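PDB 4QP0: endo-beta-mannanase from Rhizomucor miehei, which probably catalyses the random hydrolysis of internal beta-1,4-mannosidic linkages in mannans, galactomannans and glucomannans, as a secreted glycoside hydrolase of family 5. Local coordinates for residues 63-68 and 75-80; 161-166 and 210-215; 171-176 and 196-201; 292-297 and 308-313. All blocks are in the same frame, centred on the assembly; numbering follows the deposited sequence.

Contact 1: 63-68 and 75-80; sequences SVWFQQ and KMVIND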
loop_
_atom_site.group_PDB
_atom_site.type_symbol
_atom_site.label_atom_id
_atom_site.label_comp_id
_atom_site.label_asym_id
_atom_site.label_seq_id
_atom_site.Cartn_x
_atom_site.Cartn_y
_atom_site.Cartn_z
ATOM N N SER A 63 1.811 22.155 -5.264
ATOM C CA SER A 63 1.838 22.111 -6.728
ATOM C C SER A 63 0.983 20.980 -7.305
ATOM O O SER A 63 0.303 21.167 -8.312
ATOM C CB SER A 63 3.280 21.984 -7.224
ATOM O OG SER A 63 4.119 22.932 -6.585
ATOM N N VAL A 64 1.036 19.813 -6.661
ATOM C CA VAL A 64 0.194 18.669 -7.018
ATOM C C VAL A 64 -0.789 18.428 -5.882
ATOM O O VAL A 64 -0.391 18.326 -4.724
ATOM C CB VAL A 64 1.035 17.392 -7.278
ATOM C CG1 VAL A 64 0.155 16.208 -7.647
ATOM C CG2 VAL A 64 2.058 17.637 -8.380
ATOM N N TRP A 65 -2.076 18.373 -6.205
ATOM C CA TRP A 65 -3.083 17.971 -5.225
ATOM C C TRP A 65 -4.186 17.213 -5.892
ATOM O O TRP A 65 -4.522 17.494 -7.044
ATOM C CB TRP A 65 -3.633 19.169 -4.456
ATOM C CG TRP A 65 -4.402 20.173 -5.287
ATOM C CD1 TRP A 65 -3.883 21.219 -6.055
ATOM C CD2 TRP A 65 -5.866 20.280 -5.446
ATOM N NE1 TRP A 65 -4.889 21.936 -6.660
ATOM C CE2 TRP A 65 -6.101 21.428 -6.337
ATOM C CE3 TRP A 65 -6.956 19.569 -4.963
ATOM C CZ2 TRP A 65 -7.380 21.823 -6.709
ATOM C CZ3 TRP A 65 -8.241 19.978 -5.345
ATOM C CH2 TRP A 65 -8.446 21.077 -6.196
ATOM N N PHE A 66 -4.738 16.224 -5.191
ATOM C CA PHE A 66 -5.901 15.481 -5.695
ATOM C C PHE A 66 -7.185 15.859 -4.962
ATOM O O PHE A 66 -8.258 15.844 -5.559
ATOM C CB PHE A 66 -5.685 13.958 -5.654
ATOM C CG PHE A 66 -4.475 13.484 -6.422
ATOM C CD1 PHE A 66 -4.003 14.184 -7.526
ATOM C CD2 PHE A 66 -3.822 12.309 -6.050
ATOM C CE1 PHE A 66 -2.886 13.736 -8.224
ATOM C CE2 PHE A 66 -2.705 11.862 -6.745
ATOM C CZ PHE A 66 -2.241 12.575 -7.837
ATOM N N GLN A 67 -7.066 16.166 -3.671
ATOM C CA GLN A 67 -8.188 16.660 -2.866
ATOM C C GLN A 67 -7.778 17.890 -2.076
ATOM O O GLN A 67 -6.591 18.120 -1.836
ATOM C CB GLN A 67 -8.671 15.611 -1.876
ATOM C CG GLN A 67 -9.631 14.582 -2.423
ATOM C CD GLN A 67 -9.746 13.385 -1.497
ATOM O OE1 GLN A 67 -8.759 12.684 -1.230
ATOM N NE2 GLN A 67 -10.950 13.138 -1.008
ATOM N N GLN A 68 -8.776 18.655 -1.649
ATOM C CA GLN A 68 -8.559 19.937 -0.995
ATOM C C GLN A 68 -9.890 20.477 -0.483
ATOM O O GLN A 68 -10.939 20.265 -1.094
ATOM C CB GLN A 68 -7.883 20.905 -1.974
ATOM C CG GLN A 68 -8.221 22.378 -1.840
ATOM C CD GLN A 68 -7.583 23.206 -2.942
ATOM O OE1 GLN A 68 -6.367 23.150 -3.156
ATOM N NE2 GLN A 68 -8.402 23.979 -3.645
ATOM N N LYS A 75 -16.991 22.419 0.812
ATOM C CA LYS A 75 -16.948 21.119 0.150
ATOM C C LYS A 75 -15.526 20.584 -0.001
ATOM O O LYS A 75 -14.564 21.350 -0.113
ATOM C CB LYS A 75 -17.638 21.209 -1.224
ATOM C CG LYS A 75 -17.956 19.873 -1.890
ATOM C CD LYS A 75 -19.047 19.110 -1.153
ATOM C CE LYS A 75 -19.023 17.636 -1.519
ATOM N NZ LYS A 75 -20.014 16.851 -0.731
ATOM N N MET A 76 -15.405 19.260 0.019
ATOM C CA MET A 76 -14.164 18.606 -0.366
ATOM C C MET A 76 -14.175 18.482 -1.885
ATOM O O MET A 76 -14.961 17.719 -2.449
ATOM C CB MET A 76 -14.029 17.233 0.301
ATOM C CG MET A 76 -12.654 16.592 0.144
ATOM S SD MET A 76 -11.290 17.499 0.908
ATOM C CE MET A 76 -11.557 17.120 2.639
ATOM N N VAL A 77 -13.310 19.255 -2.536
ATOM C CA VAL A 77 -13.253 19.279 -4.000
ATOM C C VAL A 77 -12.105 18.434 -4.557
ATOM O O VAL A 77 -11.065 18.275 -3.903
ATOM C CB VAL A 77 -13.225 20.721 -4.567
ATOM C CG1 VAL A 77 -14.477 21.476 -4.139
ATOM C CG2 VAL A 77 -11.971 21.468 -4.139
ATOM N N ILE A 78 -12.315 17.894 -5.759
ATOM C CA ILE A 78 -11.374 16.966 -6.398
ATOM C C ILE A 78 -10.742 17.601 -7.638
ATOM O O ILE A 78 -11.413 18.306 -8.388
ATOM C CB ILE A 78 -12.074 15.638 -6.774
ATOM C CG1 ILE A 78 -12.630 14.947 -5.517
ATOM C CG2 ILE A 78 -11.125 14.715 -7.534
ATOM C CD1 ILE A 78 -13.590 13.805 -5.787
ATOM N N ASN A 79 -9.455 17.327 -7.853
ATOM C CA ASN A 79 -8.683 17.939 -8.937
ATOM C C ASN A 79 -8.464 17.041 -10.149
ATOM O O ASN A 79 -7.612 16.148 -10.128
ATOM C CB ASN A 79 -7.331 18.422 -8.406
ATOM C CG ASN A 79 -6.541 19.213 -9.433
ATOM O OD1 ASN A 79 -7.103 19.736 -10.402
ATOM N ND2 ASN A 79 -5.225 19.312 -9.224
ATOM N N ASP A 80 -9.205 17.317 -11.218
ATOM C CA ASP A 80 -9.090 16.558 -12.463
ATOM C C ASP A 80 -8.052 17.136 -13.426
ATOM O O ASP A 80 -7.913 16.640 -14.546
ATOM C CB ASP A 80 -10.445 16.482 -13.173
ATOM C CG ASP A 80 -11.488 15.686 -12.391
ATOM O OD1 ASP A 80 -11.210 14.525 -12.003
ATOM O OD2 ASP A 80 -12.599 16.221 -12.189
#
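W65 and N79 meet beside the open end of an antiparallel beta hairpin, strands 67-70 and 75-78, inserted between barrel strand 51-55 and helix 87-98. Main-chain bonds set the register. Q68 and V77 are the hydrogen-bonded pair: V77 N gives Q68 O a 3.0 Å bond, whereas the return from Q68 N to V77 O is weak. Q67 and I78 form the adjacent non-hydrogen-bonded pair. Beyond it N79 N reaches F66 O (3.0 Å), and I78 CA makes a CA-H...O contact with the same oxygen.

The side-chain amide of N79 carries the polar part. ND2 donates to W65 O at 2.9 Å and 158°, with the acceptor in the amide plane; T84 OG1 is a second partner of ND2 and the N81 backbone N binds OD1, so the amide's rotation is fixed.

The W65 indole supplies the remaining contacts. Its CG sits between backbone N and carbonyl carbon (chi1 65°), which brings the indole alongside N79, whose amide stacks on the ring with planes 21° apart. N79 CB makes a CH-pi contact, 3.4 Å from the centroid of the six-membered ring. At the rim, W65 CH2 touches V77 CG2 at 4.1 Å.

Contact 2: 161-166 and 210-215; sequences YKDDPT and DSNHLV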
loop_
_atom_site.group_PDB
_atom_site.type_symbol
_atom_site.label_atom_id
_atom_site.label_comp_id
_atom_site.label_asym_id
_atom_site.label_seq_id
_atom_site.Cartn_x
_atom_site.Cartn_y
_atom_site.Cartn_z
ATOM N N TYR A 161 -10.649 3.556 -14.752
ATOM C CA TYR A 161 -9.757 2.952 -13.754
ATOM C C TYR A 161 -10.251 1.574 -13.346
ATOM O O TYR A 161 -9.499 0.595 -13.425
ATOM C CB TYR A 161 -9.620 3.851 -12.527
ATOM C CG TYR A 161 -8.704 5.037 -12.716
ATOM C CD1 TYR A 161 -8.378 5.510 -13.995
ATOM C CD2 TYR A 161 -8.177 5.704 -11.618
ATOM C CE1 TYR A 161 -7.539 6.598 -14.169
ATOM C CE2 TYR A 161 -7.344 6.804 -11.782
ATOM C CZ TYR A 161 -7.027 7.244 -13.058
ATOM O OH TYR A 161 -6.193 8.329 -13.213
ATOM N N LYS A 162 -11.524 1.497 -12.955
ATOM C CA LYS A 162 -12.137 0.237 -12.555
ATOM C C LYS A 162 -12.083 -0.868 -13.626
ATOM O O LYS A 162 -12.226 -2.049 -13.310
ATOM C CB LYS A 162 -13.575 0.465 -12.096
ATOM C CG LYS A 162 -14.509 0.995 -13.164
ATOM C CD LYS A 162 -15.845 1.378 -12.548
ATOM C CE LYS A 162 -16.880 1.671 -13.623
ATOM N NZ LYS A 162 -18.169 2.187 -13.067
ATOM N N ASP A 163 -11.891 -0.487 -14.886
ATOM C CA ASP A 163 -11.827 -1.468 -15.965
ATOM C C ASP A 163 -10.392 -1.685 -16.452
ATOM O O ASP A 163 -10.170 -2.422 -17.409
ATOM C CB ASP A 163 -12.735 -1.062 -17.127
ATOM C CG ASP A 163 -14.207 -0.993 -16.728
ATOM O OD1 ASP A 163 -14.676 -1.848 -15.943
ATOM O OD2 ASP A 163 -14.900 -0.077 -17.215
ATOM N N ASP A 164 -9.428 -1.068 -15.773
ATOM C CA ASP A 164 -8.038 -1.110 -16.217
ATOM C C ASP A 164 -7.202 -2.271 -15.642
ATOM O O ASP A 164 -6.821 -2.237 -14.478
ATOM C CB ASP A 164 -7.347 0.230 -15.945
ATOM C CG ASP A 164 -6.231 0.509 -16.928
ATOM O OD1 ASP A 164 -5.584 -0.457 -17.385
ATOM O OD2 ASP A 164 -6.009 1.694 -17.259
ATOM N N PRO A 165 -6.896 -3.283 -16.473
ATOM C CA PRO A 165 -6.042 -4.445 -16.136
ATOM C C PRO A 165 -4.635 -4.090 -15.666
ATOM O O PRO A 165 -3.964 -4.930 -15.054
ATOM C CB PRO A 165 -5.940 -5.200 -17.462
ATOM C CG PRO A 165 -6.209 -4.163 -18.503
ATOM C CD PRO A 165 -7.294 -3.320 -17.890
ATOM N N THR A 166 -4.196 -2.866 -15.947
ATOM C CA THR A 166 -2.892 -2.377 -15.494
ATOM C C THR A 166 -2.837 -2.200 -13.974
ATOM O O THR A 166 -1.775 -2.345 -13.359
ATOM C CB THR A 166 -2.535 -1.043 -16.172
ATOM O OG1 THR A 166 -2.797 -1.130 -17.582
ATOM C CG2 THR A 166 -1.084 -0.711 -15.939
ATOM N N ASP A 210 -16.469 -1.575 -8.240
ATOM C CA ASP A 210 -15.443 -2.269 -9.022
ATOM C C ASP A 210 -15.455 -3.773 -8.754
ATOM O O ASP A 210 -15.039 -4.235 -7.687
ATOM C CB ASP A 210 -14.066 -1.665 -8.722
ATOM C CG ASP A 210 -12.930 -2.301 -9.538
ATOM O OD1 ASP A 210 -13.029 -3.458 -10.003
ATOM O OD2 ASP A 210 -11.898 -1.624 -9.688
ATOM N N SER A 211 -15.925 -4.533 -9.734
ATOM C CA SER A 211 -15.965 -5.986 -9.608
ATOM C C SER A 211 -14.799 -6.671 -10.339
ATOM O O SER A 211 -14.754 -7.896 -10.428
ATOM C CB SER A 211 -17.301 -6.519 -10.122
ATOM O OG SER A 211 -17.516 -6.087 -11.458
ATOM N N ASN A 212 -13.861 -5.891 -10.862
ATOM C CA ASN A 212 -12.730 -6.477 -11.592
ATOM C C ASN A 212 -11.500 -6.629 -10.717
ATOM O O ASN A 212 -10.760 -7.593 -10.847
ATOM C CB ASN A 212 -12.386 -5.658 -12.847
ATOM C CG ASN A 212 -13.591 -5.430 -13.752
ATOM O OD1 ASN A 212 -14.415 -6.320 -13.948
ATOM N ND2 ASN A 212 -13.693 -4.231 -14.308
ATOM N N HIS A 213 -11.306 -5.674 -9.813
ATOM C CA HIS A 213 -10.058 -5.547 -9.082
ATOM C C HIS A 213 -10.066 -6.168 -7.724
ATOM O O HIS A 213 -11.118 -6.347 -7.102
ATOM C CB HIS A 213 -9.665 -4.079 -8.957
ATOM C CG HIS A 213 -9.233 -3.456 -10.253
ATOM N ND1 HIS A 213 -9.944 -2.488 -10.860
ATOM C CD2 HIS A 213 -8.122 -3.697 -11.057
ATOM C CE1 HIS A 213 -9.319 -2.120 -11.990
ATOM N NE2 HIS A 213 -8.206 -2.864 -12.113
ATOM N N LEU A 214 -8.865 -6.493 -7.255
ATOM C CA LEU A 214 -8.662 -6.954 -5.893
ATOM C C LEU A 214 -8.681 -5.774 -4.937
ATOM O O LEU A 214 -8.427 -4.626 -5.327
ATOM C CB LEU A 214 -7.341 -7.719 -5.762
ATOM C CG LEU A 214 -7.122 -8.892 -6.715
ATOM C CD1 LEU A 214 -5.782 -9.536 -6.412
ATOM C CD2 LEU A 214 -8.240 -9.921 -6.613
ATOM N N VAL A 215 -8.991 -6.063 -3.681
ATOM C CA VAL A 215 -8.997 -5.039 -2.650
ATOM C C VAL A 215 -8.227 -5.570 -1.448
ATOM O O VAL A 215 -8.374 -6.735 -1.084
ATOM C CB VAL A 215 -10.441 -4.632 -2.249
ATOM C CG1 VAL A 215 -10.437 -3.482 -1.247
ATOM C CG2 VAL A 215 -11.224 -4.234 -3.484
#
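K162, H213 and N212 carry this contact between two loops. The lysine contributes its backbone and the base of its side chain: CA lies 3.4 Å from D210 OD2 and CB packs against the same carboxylate, while NZ turns off to N151. Its carbonyl oxygen is the acceptor for N212, whose ND2 donates to K162 O at 2.8 Å and 158°; a weak bond from ND2 to D163 OD1 adds to this.

H213 turns its ring edge to the carbonyl oxygens of Y161 and D164. NE2 donates to D164 O over 2.8 Å, the oxygen lying in the ring plane although the nitrogen stands above the plane of that carbonyl; this bond places the ring. H213 CE1 approaches Y161 O to 3.1 Å. ND1 faces D210 OD2, modelled too close for the length of that bond to be trusted; OD2 also receives W170 NE1. The other oxygen, D210 OD1, takes the backbone N of N212 and of H213.

D210 is the first residue past helix 192-209, and its Asx turn starts the loop into strand 214-216. Residues 161-166 likewise lead into the adjacent parallel strand 167-171; the pair thus joins neighbouring alpha-to-beta loops at the N-terminal end of a TIM barrel.

Contact 3: 171-176 and 196-201; sequences EIANEP and TAWIKE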
loop_
_atom_site.group_PDB
_atom_site.type_symbol
_atom_site.label_atom_id
_atom_site.label_comp_id
_atom_site.label_asym_id
_atom_site.label_seq_id
_atom_site.Cartn_x
_atom_site.Cartn_y
_atom_site.Cartn_z
ATOM N N GLU A 171 -6.009 -0.321 -2.417
ATOM C CA GLU A 171 -5.816 -0.376 -0.979
ATOM C C GLU A 171 -6.548 0.782 -0.335
ATOM O O GLU A 171 -6.421 1.930 -0.777
ATOM C CB GLU A 171 -4.335 -0.317 -0.622
ATOM C CG GLU A 171 -3.503 -1.403 -1.272
ATOM C CD GLU A 171 -2.242 -1.699 -0.498
ATOM O OE1 GLU A 171 -1.520 -0.743 -0.119
ATOM O OE2 GLU A 171 -1.985 -2.898 -0.262
ATOM N N ILE A 172 -7.308 0.468 0.711
ATOM C CA ILE A 172 -8.138 1.447 1.433
ATOM C C ILE A 172 -7.329 2.634 1.975
ATOM O O ILE A 172 -7.602 3.788 1.636
ATOM C CB ILE A 172 -8.915 0.780 2.596
ATOM C CG1 ILE A 172 -9.935 -0.230 2.051
ATOM C CG2 ILE A 172 -9.591 1.838 3.466
ATOM C CD1 ILE A 172 -10.470 -1.201 3.085
ATOM N N ALA A 173 -6.341 2.336 2.819
ATOM C CA ALA A 173 -5.505 3.352 3.433
ATOM C C ALA A 173 -4.143 2.792 3.810
ATOM O O ALA A 173 -3.993 1.595 4.046
ATOM C CB ALA A 173 -6.190 3.923 4.661
ATOM N N ASN A 174 -3.154 3.674 3.872
ATOM C CA ASN A 174 -1.814 3.296 4.278
ATOM C C ASN A 174 -1.687 3.238 5.799
ATOM O O ASN A 174 -1.953 4.220 6.496
ATOM C CB ASN A 174 -0.788 4.256 3.689
ATOM C CG ASN A 174 0.625 3.823 3.960
ATOM O OD1 ASN A 174 0.990 2.671 3.708
ATOM N ND2 ASN A 174 1.438 4.740 4.477
ATOM N N GLU A 175 -1.318 2.055 6.290
ATOM C CA GLU A 175 -0.997 1.793 7.699
ATOM C C GLU A 175 -1.990 2.309 8.749
ATOM O O GLU A 175 -1.570 2.937 9.718
ATOM C CB GLU A 175 0.420 2.302 8.019
ATOM C CG GLU A 175 1.503 1.743 7.105
ATOM C CD GLU A 175 2.900 2.180 7.502
ATOM O OE1 GLU A 175 3.050 3.268 8.099
ATOM O OE2 GLU A 175 3.856 1.432 7.210
ATOM N N PRO A 176 -3.299 2.018 8.592
ATOM C CA PRO A 176 -4.267 2.514 9.580
ATOM C C PRO A 176 -3.963 2.039 11.000
ATOM O O PRO A 176 -3.717 0.850 11.208
ATOM C CB PRO A 176 -5.599 1.907 9.108
ATOM C CG PRO A 176 -5.393 1.608 7.669
ATOM C CD PRO A 176 -3.954 1.206 7.552
ATOM N N THR A 196 -12.033 -2.592 12.202
ATOM C CA THR A 196 -12.438 -3.669 11.302
ATOM C C THR A 196 -13.756 -3.374 10.581
ATOM O O THR A 196 -13.883 -3.654 9.384
ATOM C CB THR A 196 -12.514 -5.010 12.062
ATOM O OG1 THR A 196 -11.198 -5.361 12.514
ATOM C CG2 THR A 196 -13.069 -6.128 11.183
ATOM N N ALA A 197 -14.725 -2.808 11.299
ATOM C CA ALA A 197 -16.016 -2.457 10.700
ATOM C C ALA A 197 -15.887 -1.347 9.643
ATOM O O ALA A 197 -16.532 -1.394 8.599
ATOM C CB ALA A 197 -17.025 -2.079 11.777
ATOM N N TRP A 198 -15.037 -0.365 9.911
ATOM C CA TRP A 198 -14.738 0.671 8.930
ATOM C C TRP A 198 -14.083 0.083 7.714
ATOM O O TRP A 198 -14.393 0.467 6.590
ATOM C CB TRP A 198 -13.860 1.750 9.553
ATOM C CG TRP A 198 -13.337 2.760 8.562
ATOM C CD1 TRP A 198 -14.020 3.832 8.003
ATOM C CD2 TRP A 198 -11.990 2.820 7.977
ATOM N NE1 TRP A 198 -13.216 4.530 7.138
ATOM C CE2 TRP A 198 -11.985 3.983 7.079
ATOM C CE3 TRP A 198 -10.834 2.066 8.107
ATOM C CZ2 TRP A 198 -10.863 4.342 6.345
ATOM C CZ3 TRP A 198 -9.704 2.444 7.372
ATOM C CH2 TRP A 198 -9.720 3.556 6.516
ATOM N N ILE A 199 -13.186 -0.876 7.926
ATOM C CA ILE A 199 -12.520 -1.581 6.820
ATOM C C ILE A 199 -13.534 -2.374 6.006
ATOM O O ILE A 199 -13.418 -2.469 4.785
ATOM C CB ILE A 199 -11.435 -2.551 7.339
ATOM C CG1 ILE A 199 -10.296 -1.783 8.030
ATOM C CG2 ILE A 199 -10.926 -3.462 6.221
ATOM C CD1 ILE A 199 -9.389 -1.003 7.096
ATOM N N LYS A 200 -14.520 -2.943 6.699
ATOM C CA LYS A 200 -15.529 -3.795 6.078
ATOM C C LYS A 200 -16.340 -3.023 5.039
ATOM O O LYS A 200 -16.379 -3.421 3.867
ATOM C CB LYS A 200 -16.445 -4.394 7.151
ATOM C CG LYS A 200 -17.480 -5.388 6.646
ATOM C CD LYS A 200 -18.217 -6.018 7.814
ATOM C CE LYS A 200 -19.084 -7.187 7.374
ATOM N NZ LYS A 200 -20.349 -6.724 6.746
ATOM N N GLU A 201 -16.957 -1.915 5.460
ATOM C CA GLU A 201 -17.870 -1.167 4.594
ATOM C C GLU A 201 -17.178 -0.396 3.470
ATOM O O GLU A 201 -17.735 -0.259 2.382
ATOM C CB GLU A 201 -18.786 -0.246 5.413
ATOM C CG GLU A 201 -18.196 1.113 5.758
ATOM C CD GLU A 201 -19.244 2.085 6.261
ATOM O OE1 GLU A 201 -18.976 2.767 7.277
ATOM O OE2 GLU A 201 -20.334 2.165 5.647
#
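I172 and I199, their CA atoms 7.6 Å apart, mark the nearest backbone approach between the turn after barrel strand 167-171 and helix 192-209, and no hydrogen bond crosses between them.

The contact is made by side chains. I172 and W198 slide past each other in opposite directions, bringing I172 CG2 to 3.5 Å from W198 CH2, the outermost corner of the indole. The tryptophan's CG is anti to its backbone N (chi1 172°), and the six-membered ring is the part that reaches the turn. A173 CB meets CH2 of W198 at 4.0 Å and P176 CG lies near CZ3 at 4.4 Å, both at the ring edge and close to its plane. The second branch of I172 serves the other helix residue: CD1 crosses I199 obliquely, 3.9 Å from I199 CG2, and also rests on I199 O. F142 of helix 136-151 touches both I172 and W198.

At the strand end E171, and in the turn N174, are bound by R53, and E175 by W111 and H256; the sequence N174-E175-P176 matches the Asn-Glu-Pro motif at the active-site end of family 5 barrels. The contact is purely van der Waals: E171, N174 and E175 bond elsewhere, while I172, A173 and P176 pack on the helix.

Contact 4: 292-297 and 308-313; sequences EEYGLS and VWQGTV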
loop_
_atom_site.group_PDB
_atom_site.type_symbol
_atom_site.label_atom_id
_atom_site.label_comp_id
_atom_site.label_asym_id
_atom_site.label_seq_id
_atom_site.Cartn_x
_atom_site.Cartn_y
_atom_site.Cartn_z
ATOM N N GLU A 292 4.222 -5.945 1.784
ATOM C CA GLU A 292 4.219 -4.937 0.735
ATOM C C GLU A 292 5.131 -3.764 1.048
ATOM O O GLU A 292 5.398 -2.944 0.170
ATOM C CB GLU A 292 2.801 -4.457 0.475
ATOM C CG GLU A 292 2.126 -3.873 1.704
ATOM C CD GLU A 292 0.908 -3.078 1.327
ATOM O OE1 GLU A 292 0.568 -3.102 0.127
ATOM O OE2 GLU A 292 0.296 -2.436 2.214
ATOM N N GLU A 293 5.572 -3.675 2.302
ATOM C CA GLU A 293 6.622 -2.744 2.699
ATOM C C GLU A 293 7.622 -3.466 3.578
ATOM O O GLU A 293 7.244 -4.143 4.536
ATOM C CB GLU A 293 6.067 -1.552 3.479
ATOM C CG GLU A 293 5.669 -0.360 2.631
ATOM C CD GLU A 293 5.321 0.874 3.462
ATOM O OE1 GLU A 293 6.137 1.291 4.316
ATOM O OE2 GLU A 293 4.229 1.442 3.245
ATOM N N TYR A 294 8.896 -3.343 3.232
ATOM C CA TYR A 294 9.963 -3.661 4.171
ATOM C C TYR A 294 11.171 -2.795 3.910
ATOM O O TYR A 294 11.392 -2.351 2.778
ATOM C CB TYR A 294 10.304 -5.156 4.208
ATOM C CG TYR A 294 10.844 -5.752 2.947
ATOM C CD1 TYR A 294 12.217 -5.896 2.756
ATOM C CD2 TYR A 294 9.987 -6.227 1.961
ATOM C CE1 TYR A 294 12.723 -6.475 1.600
ATOM C CE2 TYR A 294 10.476 -6.800 0.803
ATOM C CZ TYR A 294 11.844 -6.926 0.625
ATOM O OH TYR A 294 12.331 -7.491 -0.527
ATOM N N GLY A 295 11.925 -2.520 4.964
ATOM C CA GLY A 295 13.078 -1.654 4.824
ATOM C C GLY A 295 14.043 -1.690 5.979
ATOM O O GLY A 295 13.666 -1.983 7.113
ATOM N N LEU A 296 15.302 -1.400 5.667
ATOM C CA LEU A 296 16.332 -1.164 6.664
ATOM C C LEU A 296 17.088 0.114 6.297
ATOM O O LEU A 296 17.296 0.401 5.109
ATOM C CB LEU A 296 17.269 -2.371 6.776
ATOM C CG LEU A 296 16.616 -3.614 7.399
ATOM C CD1 LEU A 296 17.524 -4.828 7.273
ATOM C CD2 LEU A 296 16.214 -3.371 8.853
ATOM N N SER A 297 17.474 0.872 7.326
ATOM C CA SER A 297 18.031 2.227 7.184
ATOM C C SER A 297 19.385 2.330 6.490
ATOM O O SER A 297 19.760 3.410 6.033
ATOM C CB SER A 297 18.156 2.902 8.557
ATOM O OG SER A 297 16.910 2.963 9.219
ATOM N N VAL A 308 18.225 -12.816 4.063
ATOM C CA VAL A 308 17.613 -13.647 5.091
ATOM C C VAL A 308 16.092 -13.575 4.978
ATOM O O VAL A 308 15.428 -14.614 4.903
ATOM C CB VAL A 308 18.077 -13.243 6.515
ATOM C CG1 VAL A 308 17.497 -14.183 7.567
ATOM C CG2 VAL A 308 19.600 -13.237 6.597
ATOM N N TRP A 309 15.559 -12.353 4.944
ATOM C CA TRP A 309 14.113 -12.119 4.889
ATOM C C TRP A 309 13.512 -12.658 3.626
ATOM O O TRP A 309 12.404 -13.195 3.634
ATOM C CB TRP A 309 13.786 -10.632 4.957
ATOM C CG TRP A 309 14.150 -9.915 6.235
ATOM C CD1 TRP A 309 14.671 -10.449 7.414
ATOM C CD2 TRP A 309 13.979 -8.485 6.514
ATOM N NE1 TRP A 309 14.844 -9.469 8.362
ATOM C CE2 TRP A 309 14.449 -8.271 7.884
ATOM C CE3 TRP A 309 13.503 -7.395 5.783
ATOM C CZ2 TRP A 309 14.437 -7.016 8.473
ATOM C CZ3 TRP A 309 13.499 -6.139 6.388
ATOM C CH2 TRP A 309 13.945 -5.958 7.701
ATOM N N GLN A 310 14.238 -12.487 2.524
ATOM C CA GLN A 310 13.760 -12.900 1.217
ATOM C C GLN A 310 13.741 -14.432 1.098
ATOM O O GLN A 310 12.765 -15.008 0.603
ATOM C CB GLN A 310 14.582 -12.213 0.115
ATOM C CG GLN A 310 14.230 -10.729 -0.036
ATOM C CD GLN A 310 15.188 -9.937 -0.917
ATOM O OE1 GLN A 310 16.203 -10.454 -1.394
ATOM N NE2 GLN A 310 14.870 -8.663 -1.127
ATOM N N GLY A 311 14.806 -15.078 1.582
ATOM C CA GLY A 311 14.859 -16.533 1.724
ATOM C C GLY A 311 13.744 -17.115 2.576
ATOM O O GLY A 311 13.262 -18.210 2.305
ATOM N N THR A 312 13.330 -16.380 3.607
ATOM C CA THR A 312 12.152 -16.749 4.408
ATOM C C THR A 312 10.875 -16.705 3.570
ATOM O O THR A 312 10.080 -17.641 3.611
ATOM C CB THR A 312 11.991 -15.845 5.651
ATOM O OG1 THR A 312 13.200 -15.884 6.416
ATOM C CG2 THR A 312 10.825 -16.306 6.527
ATOM N N VAL A 313 10.703 -15.624 2.806
ATOM C CA VAL A 313 9.530 -15.433 1.934
ATOM C C VAL A 313 9.416 -16.552 0.893
ATOM O O VAL A 313 8.306 -17.036 0.603
ATOM C CB VAL A 313 9.550 -14.044 1.260
ATOM C CG1 VAL A 313 8.648 -14.008 0.040
ATOM C CG2 VAL A 313 9.131 -12.966 2.248
#
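W309 is the first residue of this part of helix 299-315 to touch 292-297, the end of barrel strand 289-294 and the loop beyond. Its indole reaches Y294 at the strand end and L296 in the loop. The CE3 side slides past Y294 in the opposite direction, with Y294 CD1 3.6 Å from W309 CE3 and in the plane of the indole at its edge. Farther out, L296 meets the tryptophan tip to tip: L296 CG and CD2 are both 3.6 Å from W309 CH2. L257 of strand 253-257 and I275 of helix 270-284 also touch the indole.

Q310 follows with the polar bond. Its side chain, extended beyond CG, crosses the tyrosine at about a right angle, amide and phenol planes 84° apart, and NE2 donates to Y294 OH over 2.9 Å at 162°. The phenol oxygen lies close to the amide plane. Y294 OH is also bonded to D321 of strand 320-323, and Q310 NE2 to the T348 carbonyl of helix 345-358.

Within this beta-alpha-beta unit, then, an apolar indole contact supplies most of the burial, while a single hydrogen bond, both of whose atoms have a further partner, fixes where the phenol and amide groups sit and ties the helix to strand 289-294, and Y294 OH continues to D321 on the next strand.

How the contacts relate
Contacts 3 and 4 are buried and lie on the active-site side of the barrel, each seating a strand end or its following turn on a helix through tryptophan; contact 4 adds one polar bond that contact 3 lacks. They touch each other through the acidic residues that take no part in either packing: E171 approaches E292, and R53 bridges to both. Contact 2 shares the strand-helix-strand run 167-171, 192-209, 214-216 with contact 3 but holds its other end, using hydrogen bonds to loop carbonyls. Contact 1, its centre about 21 Å from that of the chain, is, like contact 2, partly buried; the most peripheral, it is paired by backbone bonds, its centre about 35 Å from that of contact 4.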